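PDB 2QEE: BH0493 protein, which binds zinc and is probably a metal-dependent enzyme of the amidohydrolase superfamily. Local coordinates for residues V19-T25 / V402-S407; P353-D357 / W368-K372. All coordinates share one frame. Residue numbers count along the deposited sequence, not the author numbering.

Interaction 1 of 2, residues V19-T25 / V402-S407; sequences VNNQPVT and VADLFS
The Phe406 ring (chi1 m) is the apolar centre. Its CZ lies 4.0 Å from Val19 CG1, and its CD1 4.0 Å from Val24 CG2. Val402, a turn earlier, puts CG1 3.6 Å from Gln22 CB and CG2 3.9 Å from Val19 CG2. Residues 402-406 are helical, with a wider pi-type turn at 404-407. Segment 19-25 ends a helix at Asn21, runs extended through Gln22 and Pro23, and enters a strand at Val24. CA atoms pair Val19 with Val402 (6.2 Å) and Thr25 with Ser407 (4.9 Å). Thr25 N donates to Phe406 O (3.0 Å). Gln22, chi1 t and chi2 p, donates a hydrogen bond from NE2 to Pro23 O (2.9 Å). One water hydrogen-bonds Pro23 O, Thr25 OG1 and Ser407 OG (each 2.9 Å), and Trp411 NE1 hydrogen-bonds Thr25 OG1. Strand 24-26 leads into the HxH motif (His28, His30), as in amidohydrolase barrels. It pairs in parallel with strand 139-143. C-terminal helix 395-414 packs on its start, and helix 363-388 touches Val24, Val402 and Phe406.

Interaction 2 of 2, residues P353-D357 / W368-K372; sequences PQHSD and WHHSK. With ZN (zinc ion), chain T.
Segment 353-357 has no regular secondary structure. Gln354 and His355 are extended, with phi/psi of -153/156 and -141/164. Ser356 turns to -91/-32, and Asp357 takes a left-handed conformation at 53/29. Segment 368-372 is plain helix, with Lys372 N hydrogen-bonded to Trp368 O at 2.8 Å. The closest CA pairs are Gln354 with Ser371 (7.3 Å) and Ser356 with Trp368 (7.0 Å). Gln354 has chi1 t and chi2 p, and its CA-to-CB bond points toward the helix. Its NE2 donates to Ser371 OG at 2.8 Å and a near-linear 172°. Its OE1 accepts from His355 N at 2.9 Å and also from Cys326 N, so both ends of the amide are used.

In the barrel fold of amidohydrolases, an HxH motif after the first strand and an aspartate after the eighth usually bind the metal. His28, His30 and Asp357 fit that pattern here. Asp357 OD1 (2.1 Å) and a water (1.8 Å) both coordinate the zinc ion. The CA-to-CB bond of His355 points away from the helix; with chi1 p, its NE2 donates to Asp357 OD2 (3.2 Å).

Behind this metal ligand, the Trp368 indole lies along the loop. Its CA-to-CB bond points sideways, with chi1 m (-72°) and chi2 108°. Gln354 O meets the ring edge at CH2 of Trp368, 3.4 Å away. His355 CA is 3.9 Å from Trp368 CZ2, and Ser356 CB is 3.8 Å from Trp368 NE1. Asp26 OD2, on strand 24-26, accepts hydrogen bonds from both Trp368 NE1 and Ser356 OG.

The centres of interactions 1 and 2 are about 11 Å apart, and the two touch. Lys372 is the main joint. Its NZ is 2.7 Å from Val19 O and 3.0 Å from Gln22 O, at the end of helix 8-21. It also makes a cation-pi contact with Phe406. Val24 packs on both Trp368 and Lys372, and Leu405 O lies 3.3 Å from Pro353 CD. Helices 363-388 and 395-414, consecutive in the chain, both pack against the start of strand 24-26. Past that strand come the zinc ligands His28 and His30. The Thr25 side chain is about 9 Å from that of His28, whereas interaction 2 itself contains the ligand Asp357.

Interaction 1 of 2, residues V19-T25 / V402-S407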
ATOM      1  N   VAL C  19       3.473  22.114 -17.302  1.00 14.73           N
ATOM      2  CA  VAL C  19       3.810  20.670 -17.421  1.00 13.41           C
ATOM      3  C   VAL C  19       3.795  20.243 -18.874  1.00 16.51           C
ATOM      4  O   VAL C  19       4.762  19.625 -19.372  1.00 15.39           O
ATOM      5  CB  VAL C  19       2.826  19.843 -16.584  1.00 12.09           C
ATOM      6  CG1 VAL C  19       3.026  18.371 -16.874  1.00 17.05           C
ATOM      7  CG2 VAL C  19       3.188  20.002 -15.097  1.00 13.13           C
ATOM      8  N   ASN C  20       2.763  20.670 -19.594  1.00 16.07           N
ATOM      9  CA  ASN C  20       2.640  20.310 -21.013  1.00 19.81           C
ATOM     10  C   ASN C  20       3.740  20.907 -21.846  1.00 19.22           C
ATOM     11  O   ASN C  20       4.262  20.234 -22.723  1.00 22.21           O
ATOM     12  CB  ASN C  20       1.265  20.663 -21.564  1.00 20.64           C
ATOM     13  CG  ASN C  20       0.173  19.725 -21.002  1.00 19.83           C
ATOM     14  OD1 ASN C  20       0.488  18.628 -20.531  1.00 20.88           O
ATOM     15  ND2 ASN C  20      -1.094  20.145 -21.062  1.00 22.67           N
ATOM     16  N   ASN C  21       4.114  22.147 -21.558  1.00 16.63           N
ATOM     17  CA  ASN C  21       5.136  22.847 -22.319  1.00 17.13           C
ATOM     18  C   ASN C  21       6.600  22.558 -21.983  1.00 18.86           C
ATOM     19  O   ASN C  21       7.507  22.911 -22.767  1.00 17.88           O
ATOM     20  CB  ASN C  21       4.900  24.363 -22.179  1.00 16.19           C
ATOM     21  CG  ASN C  21       3.651  24.800 -22.866  1.00 22.44           C
ATOM     22  OD1 ASN C  21       3.209  24.166 -23.820  1.00 22.91           O
ATOM     23  ND2 ASN C  21       3.050  25.895 -22.382  1.00 22.99           N
ATOM     24  N   GLN C  22       6.866  21.913 -20.840  1.00 18.16           N
ATOM     25  CA  GLN C  22       8.232  21.702 -20.418  1.00 18.01           C
ATOM     26  C   GLN C  22       8.795  20.546 -21.240  1.00 17.52           C
ATOM     27  O   GLN C  22       8.235  19.449 -21.211  1.00 19.36           O
ATOM     28  CB  GLN C  22       8.286  21.284 -18.942  1.00 18.23           C
ATOM     29  CG  GLN C  22       9.650  20.695 -18.503  1.00 18.74           C
ATOM     30  CD  GLN C  22      10.777  21.733 -18.626  1.00 22.54           C
ATOM     31  OE1 GLN C  22      10.589  22.932 -18.355  1.00 20.66           O
ATOM     32  NE2 GLN C  22      11.984  21.274 -19.040  1.00 21.47           N
ATOM     33  N   PRO C  23       9.893  20.792 -21.978  1.00 18.31           N
ATOM     34  CA  PRO C  23      10.476  19.650 -22.722  1.00 16.16           C
ATOM     35  C   PRO C  23      11.030  18.620 -21.739  1.00 14.32           C
ATOM     36  O   PRO C  23      11.744  18.970 -20.776  1.00 15.85           O
ATOM     37  CB  PRO C  23      11.636  20.282 -23.487  1.00 16.79           C
ATOM     38  CG  PRO C  23      11.352  21.789 -23.483  1.00 24.93           C
ATOM     39  CD  PRO C  23      10.589  22.064 -22.246  1.00 17.66           C
ATOM     40  N   VAL C  24      10.739  17.374 -22.028  1.00 15.48           N
ATOM     41  CA  VAL C  24      11.115  16.287 -21.158  1.00 14.75           C
ATOM     42  C   VAL C  24      12.477  15.681 -21.496  1.00 15.94           C
ATOM     43  O   VAL C  24      12.755  15.400 -22.675  1.00 16.09           O
ATOM     44  CB  VAL C  24      10.077  15.188 -21.264  1.00 16.80           C
ATOM     45  CG1 VAL C  24      10.485  13.978 -20.416  1.00 21.87           C
ATOM     46  CG2 VAL C  24       8.688  15.734 -20.777  1.00 21.51           C
ATOM     47  N   THR C  25      13.276  15.451 -20.470  1.00 14.33           N
ATOM     48  CA  THR C  25      14.373  14.473 -20.569  1.00 13.34           C
ATOM     49  C   THR C  25      13.818  13.156 -20.078  1.00 15.15           C
ATOM     50  O   THR C  25      13.353  13.057 -18.910  1.00 15.35           O
ATOM     51  CB  THR C  25      15.613  14.859 -19.775  1.00 14.23           C
ATOM     52  OG1 THR C  25      16.167  16.052 -20.373  1.00 17.08           O
ATOM     53  CG2 THR C  25      16.658  13.747 -19.807  1.00 16.69           C
ATOM     54  N   VAL C 402       8.863  22.676 -12.419  1.00 13.32           N
ATOM     55  CA  VAL C 402       8.486  21.727 -13.446  1.00 14.40           C
ATOM     56  C   VAL C 402       9.734  21.336 -14.260  1.00 15.64           C
ATOM     57  O   VAL C 402       9.960  20.162 -14.568  1.00 15.28           O
ATOM     58  CB  VAL C 402       7.319  22.245 -14.333  1.00 14.39           C
ATOM     59  CG1 VAL C 402       7.132  21.374 -15.584  1.00 13.74           C
ATOM     60  CG2 VAL C 402       6.006  22.248 -13.507  1.00 12.84           C
ATOM     61  N   ALA C 403      10.583  22.337 -14.524  1.00 15.07           N
ATOM     62  CA  ALA C 403      11.831  22.040 -15.250  1.00 14.51           C
ATOM     63  C   ALA C 403      12.733  21.130 -14.399  1.00 13.21           C
ATOM     64  O   ALA C 403      13.400  20.238 -14.957  1.00 15.24           O
ATOM     65  CB  ALA C 403      12.544  23.351 -15.632  1.00 14.84           C
ATOM     66  N   ASP C 404      12.779  21.329 -13.082  1.00 12.38           N
ATOM     67  CA  ASP C 404      13.556  20.470 -12.205  1.00 14.15           C
ATOM     68  C   ASP C 404      13.061  19.036 -12.310  1.00 14.74           C
ATOM     69  O   ASP C 404      13.843  18.104 -12.557  1.00 12.51           O
ATOM     70  CB  ASP C 404      13.461  20.954 -10.749  1.00 13.63           C
ATOM     71  CG  ASP C 404      14.366  22.161 -10.473  1.00 22.10           C
ATOM     72  OD1 ASP C 404      15.338  22.381 -11.237  1.00 20.66           O
ATOM     73  OD2 ASP C 404      14.107  22.891  -9.485  1.00 19.94           O
ATOM     74  N   LEU C 405      11.758  18.867 -12.178  1.00 14.47           N
ATOM     75  CA  LEU C 405      11.190  17.520 -12.126  1.00 13.91           C
ATOM     76  C   LEU C 405      11.352  16.781 -13.459  1.00 13.75           C
ATOM     77  O   LEU C 405      11.637  15.588 -13.433  1.00 13.82           O
ATOM     78  CB  LEU C 405       9.688  17.575 -11.800  1.00 12.85           C
ATOM     79  CG  LEU C 405       9.420  18.092 -10.359  1.00 11.61           C
ATOM     80  CD1 LEU C 405       7.942  18.422 -10.258  1.00 15.52           C
ATOM     81  CD2 LEU C 405       9.805  16.978  -9.311  1.00 14.12           C
ATOM     82  N   PHE C 406      11.154  17.470 -14.597  1.00 13.15           N
ATOM     83  CA  PHE C 406      11.140  16.773 -15.910  1.00 12.48           C
ATOM     84  C   PHE C 406      12.482  16.738 -16.626  1.00 14.30           C
ATOM     85  O   PHE C 406      12.629  16.016 -17.642  1.00 15.77           O
ATOM     86  CB  PHE C 406      10.044  17.283 -16.856  1.00 13.51           C
ATOM     87  CG  PHE C 406       8.649  16.894 -16.399  1.00 18.51           C
ATOM     88  CD1 PHE C 406       8.076  15.679 -16.793  1.00 17.91           C
ATOM     89  CD2 PHE C 406       7.908  17.758 -15.592  1.00 19.77           C
ATOM     90  CE1 PHE C 406       6.803  15.301 -16.344  1.00 17.64           C
ATOM     91  CE2 PHE C 406       6.650  17.391 -15.148  1.00 15.77           C
ATOM     92  CZ  PHE C 406       6.082  16.179 -15.557  1.00 16.86           C
ATOM     93  N   SER C 407      13.455  17.503 -16.096  1.00 13.20           N
ATOM     94  CA  SER C 407      14.750  17.622 -16.799  1.00 17.31           C
ATOM     95  C   SER C 407      15.959  17.922 -15.950  1.00 18.40           C
ATOM     96  O   SER C 407      16.953  17.154 -15.910  1.00 19.21           O
ATOM     97  CB  SER C 407      14.645  18.663 -17.925  1.00 20.11           C
ATOM     98  OG  SER C 407      15.878  18.693 -18.631  1.00 24.58           O
TER
HETATM   99  O   HOH W   1      14.547  18.328 -21.181  1.00 23.76           O

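Interaction 2 of 2, residues P353-D357 / W368-K372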
ATOM      1  N   PRO C 353      10.220  12.273 -11.077  1.00 12.22           N
ATOM      2  CA  PRO C 353       8.925  11.507 -11.002  1.00 11.92           C
ATOM      3  C   PRO C 353       8.714  10.414 -12.042  1.00 12.62           C
ATOM      4  O   PRO C 353       8.030   9.421 -11.753  1.00 14.99           O
ATOM      5  CB  PRO C 353       7.834  12.581 -11.178  1.00 11.79           C
ATOM      6  CG  PRO C 353       8.559  13.787 -11.766  1.00 11.05           C
ATOM      7  CD  PRO C 353      10.005  13.734 -11.210  1.00 12.15           C
ATOM      8  N   GLN C 354       9.247  10.535 -13.261  1.00 13.17           N
ATOM      9  CA  GLN C 354       8.857   9.545 -14.255  1.00 10.68           C
ATOM     10  C   GLN C 354       9.934   9.349 -15.336  1.00 13.39           C
ATOM     11  O   GLN C 354      10.749  10.266 -15.570  1.00 13.78           O
ATOM     12  CB  GLN C 354       7.533   9.906 -14.908  1.00 11.39           C
ATOM     13  CG  GLN C 354       6.953   8.874 -15.869  1.00 15.94           C
ATOM     14  CD  GLN C 354       6.676   7.531 -15.163  1.00 15.57           C
ATOM     15  OE1 GLN C 354       7.609   6.901 -14.642  1.00 14.06           O
ATOM     16  NE2 GLN C 354       5.397   7.086 -15.172  1.00 17.15           N
ATOM     17  N   HIS C 355       9.886   8.164 -15.939  1.00 12.63           N
ATOM     18  CA  HIS C 355      10.598   7.845 -17.175  1.00 13.92           C
ATOM     19  C   HIS C 355       9.625   6.986 -17.975  1.00 16.35           C
ATOM     20  O   HIS C 355       8.695   6.447 -17.392  1.00 17.11           O
ATOM     21  CB  HIS C 355      11.908   7.101 -16.912  1.00 14.77           C
ATOM     22  CG  HIS C 355      11.759   5.734 -16.303  1.00 17.28           C
ATOM     23  ND1 HIS C 355      11.449   5.550 -14.969  1.00 20.51           N
ATOM     24  CD2 HIS C 355      11.867   4.492 -16.835  1.00 18.39           C
ATOM     25  CE1 HIS C 355      11.383   4.255 -14.701  1.00 23.57           C
ATOM     26  NE2 HIS C 355      11.639   3.587 -15.815  1.00 16.59           N
ATOM     27  N   SER C 356       9.856   6.810 -19.278  1.00 16.12           N
ATOM     28  CA  SER C 356       8.902   6.031 -20.081  1.00 16.54           C
ATOM     29  C   SER C 356       9.221   4.555 -20.150  1.00 14.98           C
ATOM     30  O   SER C 356       8.307   3.719 -20.318  1.00 17.48           O
ATOM     31  CB  SER C 356       8.777   6.577 -21.511  1.00 17.36           C
ATOM     32  OG  SER C 356       9.958   6.279 -22.278  1.00 14.60           O
ATOM     33  N   ASP C 357      10.513   4.233 -20.113  1.00 13.42           N
ATOM     34  CA  ASP C 357      10.956   2.883 -20.442  1.00 15.92           C
ATOM     35  C   ASP C 357      10.406   2.450 -21.837  1.00 15.92           C
ATOM     36  O   ASP C 357      10.119   1.276 -22.048  1.00 17.16           O
ATOM     37  CB  ASP C 357      10.391   1.929 -19.409  1.00 19.27           C
ATOM     38  CG  ASP C 357      11.388   1.083 -18.890  1.00 39.32           C
ATOM     39  OD1 ASP C 357      12.121   0.549 -19.744  1.00 26.40           O
ATOM     40  OD2 ASP C 357      11.477   1.026 -17.655  1.00 35.76           O
ATOM     41  N   TRP C 368       4.193   9.803 -21.698  1.00 14.25           N
ATOM     42  CA  TRP C 368       4.309  11.174 -21.169  1.00 12.65           C
ATOM     43  C   TRP C 368       2.941  11.846 -21.005  1.00 14.12           C
ATOM     44  O   TRP C 368       2.719  12.553 -20.037  1.00 13.54           O
ATOM     45  CB  TRP C 368       5.337  11.994 -22.007  1.00 14.20           C
ATOM     46  CG  TRP C 368       6.691  11.469 -21.676  1.00 11.13           C
ATOM     47  CD1 TRP C 368       7.498  10.700 -22.484  1.00 13.98           C
ATOM     48  CD2 TRP C 368       7.338  11.547 -20.414  1.00 14.90           C
ATOM     49  NE1 TRP C 368       8.634  10.358 -21.811  1.00 12.45           N
ATOM     50  CE2 TRP C 368       8.543  10.833 -20.519  1.00 13.95           C
ATOM     51  CE3 TRP C 368       7.007  12.161 -19.195  1.00 17.32           C
ATOM     52  CZ2 TRP C 368       9.439  10.725 -19.467  1.00 14.57           C
ATOM     53  CZ3 TRP C 368       7.892  12.085 -18.160  1.00 13.37           C
ATOM     54  CH2 TRP C 368       9.102  11.334 -18.294  1.00 16.63           C
ATOM     55  N   HIS C 369       2.028  11.624 -21.919  1.00 11.73           N
ATOM     56  CA  HIS C 369       0.683  12.205 -21.782  1.00 12.76           C
ATOM     57  C   HIS C 369       0.021  11.689 -20.479  1.00 14.55           C
ATOM     58  O   HIS C 369      -0.537  12.466 -19.667  1.00 14.24           O
ATOM     59  CB  HIS C 369      -0.139  11.803 -22.998  1.00 15.75           C
ATOM     60  CG  HIS C 369      -1.539  12.344 -23.025  1.00 27.33           C
ATOM     61  ND1 HIS C 369      -2.542  11.903 -22.169  1.00 32.56           N
ATOM     62  CD2 HIS C 369      -2.123  13.241 -23.857  1.00 33.45           C
ATOM     63  CE1 HIS C 369      -3.663  12.546 -22.449  1.00 35.16           C
ATOM     64  NE2 HIS C 369      -3.437  13.365 -23.465  1.00 39.37           N
ATOM     65  N   HIS C 370       0.041  10.366 -20.288  1.00 13.46           N
ATOM     66  CA  HIS C 370      -0.693   9.794 -19.135  1.00 14.44           C
ATOM     67  C   HIS C 370      -0.044  10.201 -17.827  1.00 13.60           C
ATOM     68  O   HIS C 370      -0.742  10.430 -16.800  1.00 13.85           O
ATOM     69  CB  HIS C 370      -0.707   8.255 -19.220  1.00 13.52           C
ATOM     70  CG  HIS C 370      -1.488   7.689 -20.374  1.00 13.36           C
ATOM     71  ND1 HIS C 370      -1.747   6.333 -20.470  1.00 14.72           N
ATOM     72  CD2 HIS C 370      -2.054   8.262 -21.465  1.00 11.79           C
ATOM     73  CE1 HIS C 370      -2.415   6.097 -21.594  1.00 14.59           C
ATOM     74  NE2 HIS C 370      -2.650   7.253 -22.191  1.00 15.76           N
ATOM     75  N   SER C 371       1.300  10.232 -17.816  1.00 12.24           N
ATOM     76  CA  SER C 371       2.020  10.605 -16.592  1.00 11.91           C
ATOM     77  C   SER C 371       1.942  12.085 -16.323  1.00 13.74           C
ATOM     78  O   SER C 371       1.867  12.479 -15.199  1.00 13.61           O
ATOM     79  CB  SER C 371       3.474  10.207 -16.681  1.00 15.06           C
ATOM     80  OG  SER C 371       3.548   8.774 -16.512  1.00 19.23           O
ATOM     81  N   LYS C 372       2.068  12.907 -17.358  1.00 12.65           N
ATOM     82  CA  LYS C 372       1.991  14.358 -17.103  1.00 12.82           C
ATOM     83  C   LYS C 372       0.681  14.797 -16.451  1.00 12.58           C
ATOM     84  O   LYS C 372       0.718  15.599 -15.553  1.00 13.40           O
ATOM     85  CB  LYS C 372       2.269  15.183 -18.368  1.00 14.65           C
ATOM     86  CG  LYS C 372       3.775  15.325 -18.590  1.00 10.98           C
ATOM     87  CD  LYS C 372       4.029  16.200 -19.888  1.00 16.91           C
ATOM     88  CE  LYS C 372       5.505  16.742 -19.925  1.00 19.88           C
ATOM     89  NZ  LYS C 372       5.740  17.742 -21.056  1.00 22.06           N
TER
HETATM   90 ZN    ZN T5023      13.839  -0.506 -18.996  0.50 30.66          ZN
HETATM   91  O   HOH W   2      13.716  -1.798 -17.750  1.00 36.42           O